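Local coordinates for protein histidinol dehydrogenase (Elizabethkingia anophelis NUHP1, PDB 6AN0) that probably catalyses the two successive NAD-dependent oxidations that turn L-histidinol into L-histidine, the last step of histidine biosynthesis, with zinc as cofactor, at residues H331-I336 with S351-N356. Sequence-based numbering, arbitrary orientation.
Sequences HLILAI and SVFLGN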
ATOM      1  N   HIS A 331       9.461  -5.386 -15.596  1.00 18.76           N
ATOM      2  CA  HIS A 331       9.216  -4.790 -16.907  1.00 18.09           C
ATOM      3  C   HIS A 331       8.857  -5.882 -17.901  1.00 18.07           C
ATOM      4  O   HIS A 331       9.504  -6.936 -17.932  1.00 17.05           O
ATOM      5  CB  HIS A 331      10.448  -4.070 -17.459  1.00 22.09           C
ATOM      6  CG  HIS A 331      11.026  -3.042 -16.547  1.00 22.30           C
ATOM      7  ND1 HIS A 331      12.065  -3.320 -15.683  1.00 24.77           N
ATOM      8  CD2 HIS A 331      10.748  -1.726 -16.397  1.00 25.18           C
ATOM      9  CE1 HIS A 331      12.390  -2.219 -15.027  1.00 25.71           C
ATOM     10  NE2 HIS A 331      11.605  -1.239 -15.440  1.00 27.67           N
ATOM     11  N   LEU A 332       7.856  -5.617 -18.736  1.00 17.87           N
ATOM     12  CA  LEU A 332       7.438  -6.545 -19.786  1.00 16.75           C
ATOM     13  C   LEU A 332       7.525  -5.822 -21.121  1.00 18.47           C
ATOM     14  O   LEU A 332       6.902  -4.775 -21.291  1.00 19.27           O
ATOM     15  CB  LEU A 332       6.006  -7.023 -19.535  1.00 16.10           C
ATOM     16  CG  LEU A 332       5.352  -7.831 -20.658  1.00 18.54           C
ATOM     17  CD1 LEU A 332       6.179  -9.100 -20.921  1.00 18.28           C
ATOM     18  CD2 LEU A 332       3.917  -8.194 -20.289  1.00 16.93           C
ATOM     19  N   ILE A 333       8.273  -6.376 -22.074  1.00 18.04           N
ATOM     20  CA  ILE A 333       8.324  -5.817 -23.426  1.00 18.64           C
ATOM     21  C   ILE A 333       7.604  -6.771 -24.374  1.00 21.83           C
ATOM     22  O   ILE A 333       8.001  -7.934 -24.521  1.00 19.24           O
ATOM     23  CB  ILE A 333       9.767  -5.560 -23.890  1.00 20.87           C
ATOM     24  CG1 ILE A 333      10.492  -4.626 -22.903  1.00 20.46           C
ATOM     25  CG2 ILE A 333       9.769  -4.965 -25.309  1.00 22.28           C
ATOM     26  CD1 ILE A 333      11.931  -4.267 -23.305  1.00 23.78           C
ATOM     27  N   LEU A 334       6.557  -6.277 -25.039  1.00 18.10           N
ATOM     28  CA  LEU A 334       5.823  -7.073 -26.028  1.00 20.96           C
ATOM     29  C   LEU A 334       6.320  -6.674 -27.411  1.00 22.39           C
ATOM     30  O   LEU A 334       5.788  -5.761 -28.042  1.00 22.09           O
ATOM     31  CB  LEU A 334       4.314  -6.874 -25.910  1.00 21.70           C
ATOM     32  CG  LEU A 334       3.671  -7.304 -24.596  1.00 24.63           C
ATOM     33  CD1 LEU A 334       2.148  -7.172 -24.751  1.00 27.26           C
ATOM     34  CD2 LEU A 334       4.085  -8.742 -24.191  1.00 20.91           C
ATOM     35  N   ALA A 335       7.345  -7.379 -27.892  1.00 21.72           N
ATOM     36  CA  ALA A 335       7.904  -7.123 -29.217  1.00 22.28           C
ATOM     37  C   ALA A 335       7.183  -7.993 -30.244  1.00 22.92           C
ATOM     38  O   ALA A 335       7.743  -8.888 -30.885  1.00 25.04           O
ATOM     39  CB  ALA A 335       9.413  -7.366 -29.217  1.00 19.88           C
ATOM     40  N   ILE A 336       5.888  -7.724 -30.380  1.00 28.24           N
ATOM     41  CA  ILE A 336       5.027  -8.547 -31.210  1.00 28.00           C
ATOM     42  C   ILE A 336       4.084  -7.654 -31.990  1.00 37.15           C
ATOM     43  O   ILE A 336       3.894  -6.472 -31.685  1.00 28.23           O
ATOM     44  CB  ILE A 336       4.195  -9.568 -30.408  1.00 29.46           C
ATOM     45  CG1 ILE A 336       3.177  -8.817 -29.517  1.00 31.62           C
ATOM     46  CG2 ILE A 336       5.093 -10.525 -29.641  1.00 34.26           C
ATOM     47  CD1 ILE A 336       2.446  -9.681 -28.518  1.00 31.03           C
ATOM     48  N   SER A 351       5.402  -2.655 -15.416  1.00 18.03           N
ATOM     49  CA  SER A 351       5.209  -1.709 -16.511  1.00 14.61           C
ATOM     50  C   SER A 351       5.389  -2.444 -17.834  1.00 23.66           C
ATOM     51  O   SER A 351       6.242  -3.329 -17.934  1.00 20.28           O
ATOM     52  CB  SER A 351       6.193  -0.531 -16.395  1.00 19.20           C
ATOM     53  OG  SER A 351       5.801   0.541 -17.237  1.00 24.90           O
ATOM     54  N   VAL A 352       4.583  -2.080 -18.844  1.00 19.64           N
ATOM     55  CA  VAL A 352       4.508  -2.811 -20.108  1.00 19.09           C
ATOM     56  C   VAL A 352       4.857  -1.879 -21.267  1.00 20.49           C
ATOM     57  O   VAL A 352       4.368  -0.744 -21.336  1.00 18.74           O
ATOM     58  CB  VAL A 352       3.105  -3.428 -20.313  1.00 19.03           C
ATOM     59  CG1 VAL A 352       2.994  -4.174 -21.672  1.00 18.48           C
ATOM     60  CG2 VAL A 352       2.753  -4.347 -19.132  1.00 19.74           C
ATOM     61  N   PHE A 353       5.666  -2.385 -22.198  1.00 19.21           N
ATOM     62  CA  PHE A 353       6.150  -1.631 -23.354  1.00 17.47           C
ATOM     63  C   PHE A 353       5.678  -2.318 -24.630  1.00 18.23           C
ATOM     64  O   PHE A 353       5.907  -3.520 -24.804  1.00 20.96           O
ATOM     65  CB  PHE A 353       7.684  -1.538 -23.297  1.00 22.71           C
ATOM     66  CG  PHE A 353       8.183  -0.880 -22.036  1.00 22.76           C
ATOM     67  CD1 PHE A 353       8.501   0.473 -22.030  1.00 26.11           C
ATOM     68  CD2 PHE A 353       8.260  -1.589 -20.840  1.00 20.62           C
ATOM     69  CE1 PHE A 353       8.913   1.100 -20.860  1.00 24.48           C
ATOM     70  CE2 PHE A 353       8.675  -0.968 -19.665  1.00 19.91           C
ATOM     71  CZ  PHE A 353       8.999   0.377 -19.677  1.00 21.48           C
ATOM     72  N   LEU A 354       5.042  -1.559 -25.530  1.00 20.37           N
ATOM     73  CA  LEU A 354       4.304  -2.138 -26.656  1.00 19.52           C
ATOM     74  C   LEU A 354       4.973  -1.857 -27.998  1.00 21.78           C
ATOM     75  O   LEU A 354       5.117  -0.696 -28.393  1.00 25.74           O
ATOM     76  CB  LEU A 354       2.879  -1.596 -26.672  1.00 19.63           C
ATOM     77  CG  LEU A 354       2.090  -1.828 -25.389  1.00 25.89           C
ATOM     78  CD1 LEU A 354       0.737  -1.146 -25.563  1.00 29.17           C
ATOM     79  CD2 LEU A 354       1.918  -3.328 -25.114  1.00 19.01           C
ATOM     80  N   GLY A 355       5.327  -2.925 -28.722  1.00 21.01           N
ATOM     81  CA  GLY A 355       5.812  -2.804 -30.084  1.00 21.95           C
ATOM     82  C   GLY A 355       7.302  -2.495 -30.135  1.00 22.37           C
ATOM     83  O   GLY A 355       7.954  -2.246 -29.127  1.00 26.13           O
ATOM     84  N   ASN A 356       7.839  -2.476 -31.361  1.00 23.91           N
ATOM     85  CA  ASN A 356       9.290  -2.462 -31.540  1.00 22.95           C
ATOM     86  C   ASN A 356       9.950  -1.141 -31.150  1.00 27.79           C
ATOM     87  O   ASN A 356      11.170  -1.105 -30.977  1.00 24.94           O
ATOM     88  CB  ASN A 356       9.649  -2.793 -32.996  1.00 24.13           C
ATOM     89  CG  ASN A 356       9.463  -4.266 -33.321  1.00 24.68           C
ATOM     90  OD1 ASN A 356       9.266  -5.089 -32.423  1.00 29.76           O
ATOM     91  ND2 ASN A 356       9.538  -4.609 -34.606  1.00 25.76           N
TER
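Four backbone hydrogen bonds pair strands 331-335 and 351-354, whose directions differ by 17°, so the pairing is parallel. L332 and L334 donate to the carbonyls of S351 and F353, and F353 and G355 donate back to L332 and L334. The straightest is L334 N to F353 O (2.8 Å, N-H...O 169°), approached nearly along the C=O axis; at the strand end, G355 N stands above the carbonyl plane of L334 O at 3.0 Å.

On one face, F353 and H331 lie side by side: CG of each is anti to its carbonyl carbon, and F353 CE2 meets the imidazole edge near its plane, 3.9 Å from H331 CD2. L332 O sits in plane at the phenyl edge, 3.5 Å from F353 CD2. The other face is aliphatic, with L334 CD1 on L354 CD2 at 3.9 Å and L332 CD2 on V352 CG2 at 4.2 Å.

H331 ND1 is hydrogen-bonded to E242 O, which restrains the ring beside E330, Q263 and D364. Strand 242-247 flanks 331-335, whereas 351-354 continues the sheet into the second subunit. This is the outermost strand pair of one subunit's parallel alpha/beta sheet, which runs on across the dimer interface, carrying at one end H331, a predicted proton acceptor near zinc.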